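Local coordinates for protein nuclear receptor corepressor 2 (Homo sapiens, PDB 4A69) that acts as a corepressor for nuclear receptors and, through its SANT-type deacetylase-activation region, probably binds and activates histone deacetylase 3 together with an inositol tetrakisphosphate, at residues N44-Q49 against V81-L86; E56-H61 against G66-F71. All coordinates share one frame; numbering follows the deposited sequence.

From the N-terminal side, the chain passes helix 33-42 and reaches residues 44-49, which run into helix 48-60. The far end of that helix, 56-61, meets helix 65-70 in contact 2 and closes a short loop only four residues long. The chain then continues into helix 77-87, where residues 81-86 return to 44-49; contact 1 thus closes the wider loop, with contact 2 nested inside it. Contact 1 uses the lead-in to helix 48-60, contact 2 its C-terminal end, and the centres lie about 13 Å apart. The two meet directly where Tyr-84 CE1 packs 3.7 Å from Phe-58 CZ. Together they tie the three helices of a Myb-like (SANT) fold.

Contact 1: N44-Q49 against V81-L86; sequences NMWSEQ and VLYYYL. With I0P (D-myo inositol 1,4,5,6 tetrakisphosphate), chain Q.
Trp-46 and Tyr-83 stack face to face where the lead-in to the first helix of this Myb-like, SANT-type fold lies against its last helix, 77-87. The evidence is a centroid separation of 4.2 Å between the Tyr-83 ring and the six-membered ring of Trp-46, with planes 23° apart and mutually displaced. Tyr-83 can be followed outward. Its CB sits 3.5 Å from Trp-46 CZ2, and CG then lies 3.7 Å from Trp-46 CE2. CD1 stands over the five-membered ring of Trp-46, about equally far from its five atoms, while CE1 moves on to Trp-46 CD2, at 4.1 Å. Having CG anti to the backbone N (chi1 176°) carries the ring out from the helix and over one face of the indole. Lys-75 makes a cation-pi contact with Trp-46, and Phe-54 meets the Tyr-83 ring edge to face. With an alanine at Trp-46, Tyr-83 would probably lose its stacking partner and turn more easily, and Lys-75 its aromatic face. The next two residues of the helix serve the inositol tetrakisphosphate, which Lys-63 and Lys-88 also hold. CD2 of Tyr-84 lies over the centre of the Tyr-85 ring, and the two hydroxyls go to one phosphate: Tyr-84 OH donates to O35 on P5 at 2.6 Å, and Tyr-85 OH to O25 on the same phosphorus, also at 2.6 Å.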
loop_
_atom_site.group_PDB
_atom_site.type_symbol
_atom_site.label_atom_id
_atom_site.label_comp_id
_atom_site.label_asym_id
_atom_site.label_seq_id
_atom_site.Cartn_x
_atom_site.Cartn_y
_atom_site.Cartn_z
ATOM N N ASN C 44 -12.945 -24.157 -0.688
ATOM C CA ASN C 44 -11.986 -24.718 0.277
ATOM C C ASN C 44 -12.177 -26.234 0.303
ATOM O O ASN C 44 -12.516 -26.826 1.339
ATOM C CB ASN C 44 -12.192 -24.105 1.679
ATOM C CG ASN C 44 -11.139 -24.546 2.702
ATOM O OD1 ASN C 44 -10.234 -25.332 2.407
ATOM N ND2 ASN C 44 -11.264 -24.033 3.922
ATOM N N MET C 45 -11.974 -26.857 -0.855
ATOM C CA MET C 45 -12.204 -28.287 -0.998
ATOM C C MET C 45 -10.876 -29.030 -1.027
ATOM O O MET C 45 -10.346 -29.389 -2.079
ATOM C CB MET C 45 -13.082 -28.579 -2.218
ATOM C CG MET C 45 -14.405 -27.811 -2.224
ATOM S SD MET C 45 -15.733 -28.431 -1.153
ATOM C CE MET C 45 -15.318 -27.793 0.474
ATOM N N TRP C 46 -10.334 -29.218 0.167
ATOM C CA TRP C 46 -9.115 -29.966 0.376
ATOM C C TRP C 46 -9.477 -31.314 0.911
ATOM O O TRP C 46 -10.259 -31.413 1.857
ATOM C CB TRP C 46 -8.243 -29.230 1.379
ATOM C CG TRP C 46 -7.470 -28.087 0.777
ATOM C CD1 TRP C 46 -7.956 -26.846 0.365
ATOM C CD2 TRP C 46 -6.034 -28.050 0.487
ATOM N NE1 TRP C 46 -6.944 -26.068 -0.146
ATOM C CE2 TRP C 46 -5.766 -26.728 -0.098
ATOM C CE3 TRP C 46 -4.983 -28.944 0.648
ATOM C CZ2 TRP C 46 -4.495 -26.349 -0.502
ATOM C CZ3 TRP C 46 -3.705 -28.548 0.244
ATOM C CH2 TRP C 46 -3.468 -27.280 -0.314
ATOM N N SER C 47 -8.929 -32.364 0.306
ATOM C CA SER C 47 -9.092 -33.720 0.828
ATOM C C SER C 47 -8.023 -33.978 1.884
ATOM O O SER C 47 -7.089 -33.185 2.041
ATOM C CB SER C 47 -8.980 -34.749 -0.292
ATOM O OG SER C 47 -7.669 -34.767 -0.824
ATOM N N GLU C 48 -8.151 -35.096 2.590
ATOM C CA GLU C 48 -7.244 -35.435 3.689
ATOM C C GLU C 48 -5.859 -35.852 3.194
ATOM O O GLU C 48 -4.871 -35.695 3.908
ATOM C CB GLU C 48 -7.857 -36.519 4.589
ATOM C CG GLU C 48 -9.228 -36.170 5.171
ATOM C CD GLU C 48 -10.384 -36.371 4.193
ATOM O OE1 GLU C 48 -10.151 -36.738 3.016
ATOM O OE2 GLU C 48 -11.547 -36.152 4.602
ATOM N N GLN C 49 -5.789 -36.386 1.976
ATOM C CA GLN C 49 -4.505 -36.689 1.334
ATOM C C GLN C 49 -3.781 -35.391 1.012
ATOM O O GLN C 49 -2.567 -35.281 1.193
ATOM C CB GLN C 49 -4.698 -37.490 0.039
ATOM C CG GLN C 49 -4.937 -38.978 0.229
ATOM C CD GLN C 49 -6.357 -39.309 0.657
ATOM O OE1 GLN C 49 -7.263 -38.464 0.613
ATOM N NE2 GLN C 49 -6.561 -40.552 1.073
ATOM N N VAL C 81 -0.895 -20.947 -0.580
ATOM C CA VAL C 81 -0.826 -19.715 0.231
ATOM C C VAL C 81 -2.164 -19.494 0.955
ATOM O O VAL C 81 -2.175 -19.267 2.159
ATOM C CB VAL C 81 -0.443 -18.445 -0.592
ATOM C CG1 VAL C 81 -0.530 -17.180 0.258
ATOM C CG2 VAL C 81 0.948 -18.556 -1.191
ATOM N N LEU C 82 -3.277 -19.544 0.224
ATOM C CA LEU C 82 -4.581 -19.316 0.835
ATOM C C LEU C 82 -4.898 -20.321 1.962
ATOM O O LEU C 82 -5.391 -19.937 3.024
ATOM C CB LEU C 82 -5.687 -19.315 -0.211
ATOM C CG LEU C 82 -7.105 -19.044 0.301
ATOM C CD1 LEU C 82 -7.266 -17.652 0.898
ATOM C CD2 LEU C 82 -8.143 -19.302 -0.780
ATOM N N TYR C 83 -4.611 -21.596 1.719
ATOM C CA TYR C 83 -4.835 -22.650 2.714
ATOM C C TYR C 83 -4.017 -22.386 3.978
ATOM O O TYR C 83 -4.547 -22.470 5.086
ATOM C CB TYR C 83 -4.506 -24.029 2.123
ATOM C CG TYR C 83 -4.612 -25.180 3.105
ATOM C CD1 TYR C 83 -5.861 -25.706 3.465
ATOM C CD2 TYR C 83 -3.468 -25.747 3.669
ATOM C CE1 TYR C 83 -5.962 -26.757 4.369
ATOM C CE2 TYR C 83 -3.560 -26.801 4.569
ATOM C CZ TYR C 83 -4.808 -27.300 4.914
ATOM O OH TYR C 83 -4.903 -28.343 5.805
ATOM N N TYR C 84 -2.745 -22.036 3.798
ATOM C CA TYR C 84 -1.852 -21.705 4.908
ATOM C C TYR C 84 -2.451 -20.649 5.833
ATOM O O TYR C 84 -2.468 -20.831 7.053
ATOM C CB TYR C 84 -0.495 -21.240 4.381
ATOM C CG TYR C 84 0.436 -20.652 5.415
ATOM C CD1 TYR C 84 1.165 -21.481 6.268
ATOM C CD2 TYR C 84 0.648 -19.269 5.496
ATOM C CE1 TYR C 84 2.028 -20.960 7.202
ATOM C CE2 TYR C 84 1.531 -18.734 6.438
ATOM C CZ TYR C 84 2.212 -19.590 7.289
ATOM O OH TYR C 84 3.098 -19.111 8.225
ATOM N N TYR C 85 -2.963 -19.560 5.257
ATOM C CA TYR C 85 -3.557 -18.504 6.079
ATOM C C TYR C 85 -4.915 -18.870 6.675
ATOM O O TYR C 85 -5.245 -18.425 7.766
ATOM C CB TYR C 85 -3.642 -17.199 5.304
ATOM C CG TYR C 85 -2.307 -16.509 5.190
ATOM C CD1 TYR C 85 -1.751 -15.847 6.286
ATOM C CD2 TYR C 85 -1.589 -16.536 3.998
ATOM C CE1 TYR C 85 -0.513 -15.222 6.197
ATOM C CE2 TYR C 85 -0.357 -15.907 3.889
ATOM C CZ TYR C 85 0.170 -15.245 4.992
ATOM O OH TYR C 85 1.392 -14.629 4.903
ATOM N N LEU C 86 -5.698 -19.671 5.955
ATOM C CA LEU C 86 -7.023 -20.090 6.437
ATOM C C LEU C 86 -6.950 -21.084 7.620
ATOM O O LEU C 86 -7.874 -21.160 8.429
ATOM C CB LEU C 86 -7.874 -20.632 5.278
ATOM C CG LEU C 86 -8.502 -19.572 4.349
ATOM C CD1 LEU C 86 -9.127 -20.212 3.118
ATOM C CD2 LEU C 86 -9.527 -18.705 5.066
HETATM O O21 I0P Q . 1.875 -12.465 15.322
HETATM P P1 I0P Q . 2.638 -13.658 14.788
HETATM O O41 I0P Q . 1.796 -14.852 14.379
HETATM O O31 I0P Q . 3.848 -14.054 15.583
HETATM O O11 I0P Q . 3.214 -13.093 13.382
HETATM C C1 I0P Q . 4.025 -13.910 12.540
HETATM C C6 I0P Q . 3.664 -13.722 11.068
HETATM O O16 I0P Q . 2.300 -14.079 10.916
HETATM P P6 I0P Q . 1.217 -13.069 10.305
HETATM O O46 I0P Q . 1.709 -12.804 8.893
HETATM O O26 I0P Q . 1.270 -11.829 11.140
HETATM O O36 I0P Q . -0.076 -13.831 10.355
HETATM C C5 I0P Q . 4.554 -14.589 10.175
HETATM O O15 I0P Q . 4.227 -14.388 8.798
HETATM P P5 I0P Q . 3.494 -15.430 7.831
HETATM O O45 I0P Q . 4.543 -15.789 6.799
HETATM O O35 I0P Q . 3.049 -16.600 8.685
HETATM O O25 I0P Q . 2.358 -14.602 7.309
HETATM C C2 I0P Q . 5.481 -13.562 12.808
HETATM O O12 I0P Q . 5.664 -12.148 12.613
HETATM C C3 I0P Q . 6.392 -14.374 11.897
HETATM O O13 I0P Q . 7.723 -13.917 12.088
HETATM C C4 I0P Q . 6.029 -14.234 10.414
HETATM O O14 I0P Q . 6.874 -15.100 9.666
HETATM P P4 I0P Q . 8.275 -14.658 9.035
HETATM O O24 I0P Q . 8.038 -13.260 8.516
HETATM O O44 I0P Q . 9.280 -14.658 10.165
HETATM O O34 I0P Q . 8.527 -15.753 8.021
#

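Contact 2: E56-H61 against G66-F71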
loop_
_atom_site.group_PDB
_atom_site.type_symbol
_atom_site.label_atom_id
_atom_site.label_comp_id
_atom_site.label_asym_id
_atom_site.label_seq_id
_atom_site.Cartn_x
_atom_site.Cartn_y
_atom_site.Cartn_z
ATOM N N GLU C 56 3.528 -32.272 5.667
ATOM C CA GLU C 56 4.829 -32.940 5.602
ATOM C C GLU C 56 5.800 -32.173 4.722
ATOM O O GLU C 56 6.974 -32.018 5.068
ATOM C CB GLU C 56 4.695 -34.379 5.096
ATOM C CG GLU C 56 5.970 -35.201 5.270
ATOM C CD GLU C 56 6.322 -36.017 4.038
ATOM O OE1 GLU C 56 5.447 -36.767 3.548
ATOM O OE2 GLU C 56 7.474 -35.897 3.555
ATOM N N LYS C 57 5.306 -31.689 3.585
ATOM C CA LYS C 57 6.132 -30.875 2.703
ATOM C C LYS C 57 6.481 -29.545 3.353
ATOM O O LYS C 57 7.592 -29.038 3.171
ATOM C CB LYS C 57 5.458 -30.676 1.342
ATOM C CG LYS C 57 5.353 -31.951 0.515
ATOM C CD LYS C 57 6.729 -32.549 0.261
ATOM C CE LYS C 57 6.629 -33.974 -0.255
ATOM N NZ LYS C 57 7.969 -34.448 -0.693
ATOM N N PHE C 58 5.547 -28.997 4.130
ATOM C CA PHE C 58 5.782 -27.739 4.840
ATOM C C PHE C 58 6.900 -27.872 5.873
ATOM O O PHE C 58 7.910 -27.174 5.787
ATOM C CB PHE C 58 4.497 -27.221 5.506
ATOM C CG PHE C 58 4.632 -25.841 6.092
ATOM C CD1 PHE C 58 5.049 -25.664 7.414
ATOM C CD2 PHE C 58 4.344 -24.715 5.330
ATOM C CE1 PHE C 58 5.181 -24.393 7.957
ATOM C CE2 PHE C 58 4.472 -23.442 5.869
ATOM C CZ PHE C 58 4.888 -23.282 7.184
ATOM N N MET C 59 6.726 -28.761 6.846
ATOM C CA MET C 59 7.731 -28.914 7.905
ATOM C C MET C 59 9.107 -29.262 7.351
ATOM O O MET C 59 10.120 -28.836 7.903
ATOM C CB MET C 59 7.278 -29.897 8.993
ATOM C CG MET C 59 6.190 -29.335 9.907
ATOM S SD MET C 59 6.480 -27.642 10.500
ATOM C CE MET C 59 4.898 -27.255 11.254
ATOM N N GLN C 60 9.138 -29.996 6.239
ATOM C CA GLN C 60 10.387 -30.229 5.507
ATOM C C GLN C 60 10.920 -28.944 4.865
ATOM O O GLN C 60 12.100 -28.606 5.018
ATOM C CB GLN C 60 10.202 -31.326 4.457
ATOM C CG GLN C 60 10.094 -32.724 5.046
ATOM C CD GLN C 60 9.992 -33.807 3.986
ATOM O OE1 GLN C 60 9.419 -33.600 2.915
ATOM N NE2 GLN C 60 10.548 -34.977 4.286
ATOM N N HIS C 61 10.034 -28.223 4.175
ATOM C CA HIS C 61 10.384 -26.959 3.518
ATOM C C HIS C 61 9.445 -25.850 3.926
ATOM O O HIS C 61 8.401 -25.654 3.287
ATOM C CB HIS C 61 10.367 -27.131 2.005
ATOM C CG HIS C 61 11.222 -28.269 1.513
ATOM N ND1 HIS C 61 12.519 -28.110 1.182
ATOM C CD2 HIS C 61 10.921 -29.614 1.303
ATOM C CE1 HIS C 61 13.024 -29.288 0.781
ATOM N NE2 HIS C 61 12.046 -30.208 0.854
ATOM N N GLY C 66 6.009 -23.015 -3.494
ATOM C CA GLY C 66 6.339 -23.514 -4.832
ATOM C C GLY C 66 6.558 -25.015 -4.783
ATOM O O GLY C 66 5.937 -25.772 -5.539
ATOM N N LEU C 67 7.430 -25.452 -3.872
ATOM C CA LEU C 67 7.688 -26.884 -3.690
ATOM C C LEU C 67 6.437 -27.643 -3.242
ATOM O O LEU C 67 6.126 -28.703 -3.783
ATOM C CB LEU C 67 8.850 -27.105 -2.713
ATOM C CG LEU C 67 9.554 -28.464 -2.641
ATOM C CD1 LEU C 67 9.668 -29.136 -3.999
ATOM C CD2 LEU C 67 10.937 -28.276 -2.038
ATOM N N ILE C 68 5.709 -27.100 -2.271
ATOM C CA ILE C 68 4.507 -27.767 -1.774
ATOM C C ILE C 68 3.496 -27.983 -2.904
ATOM O O ILE C 68 3.027 -29.111 -3.118
ATOM C CB ILE C 68 3.872 -27.017 -0.581
ATOM C CG1 ILE C 68 4.798 -27.069 0.635
ATOM C CG2 ILE C 68 2.507 -27.602 -0.229
ATOM C CD1 ILE C 68 4.532 -25.989 1.664
ATOM N N ALA C 69 3.179 -26.911 -3.636
ATOM C CA ALA C 69 2.220 -26.996 -4.742
ATOM C C ALA C 69 2.605 -28.058 -5.773
ATOM O O ALA C 69 1.738 -28.710 -6.348
ATOM C CB ALA C 69 2.055 -25.645 -5.415
ATOM N N SER C 70 3.906 -28.225 -6.000
ATOM C CA SER C 70 4.401 -29.204 -6.971
ATOM C C SER C 70 3.990 -30.644 -6.649
ATOM O O SER C 70 3.845 -31.461 -7.554
ATOM C CB SER C 70 5.921 -29.094 -7.122
ATOM O OG SER C 70 6.600 -29.602 -5.983
ATOM N N PHE C 71 3.780 -30.948 -5.370
ATOM C CA PHE C 71 3.359 -32.287 -4.957
ATOM C C PHE C 71 1.842 -32.423 -4.847
ATOM O O PHE C 71 1.345 -33.427 -4.327
ATOM C CB PHE C 71 4.017 -32.687 -3.628
ATOM C CG PHE C 71 5.499 -32.924 -3.725
ATOM C CD1 PHE C 71 5.997 -34.146 -4.183
ATOM C CD2 PHE C 71 6.403 -31.940 -3.335
ATOM C CE1 PHE C 71 7.363 -34.369 -4.264
ATOM C CE2 PHE C 71 7.775 -32.161 -3.408
ATOM C CZ PHE C 71 8.254 -33.376 -3.876
#
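His-61 N bonds back to Lys-57 O at 2.8 Å, finishing the last turn of helix 48-60, and the side chains of these same two residues reach across to helix 65-70 and the residue that follows it. No hydrogen bond crosses between the segments; ring faces and apolar groups make the contact. The Lys-57 chain lies over one face of Phe-71. Its ammonium NZ is 3.5 Å from the centroid of the Phe-71 ring and 18° off the normal, a cation-pi geometry, and its CE is nearer the normal still, making a CH-pi contact. A bend at chi2 (-59°) swings the end of the lysine onto that face: CD passes over the CD2 edge, CE stands nearly over the centre and NZ goes on toward CZ. A charge held this way is probably steadied by the ring's pi cloud. At the end of the helix, a methyl makes a CH-pi contact: Leu-67 CD2 stands 3.4 Å from the centroid of the His-61 ring, 3° off its normal and nearly equidistant from all five ring atoms. On the inner side of both ring contacts, Ile-68 packs against helix 48-60. Its CG1 meets Lys-57 CB at 3.7 Å, and its CD1 packs against Phe-58 CA and, 3.9 Å away, the edge of that ring at CD2. This is side-chain packing between the first two helices of the Myb-like fold and the residues that end them. Ile-68 also touches Phe-54 on helix 48-60 and Cys-80 on helix 77-87, which places it where all three helices converge.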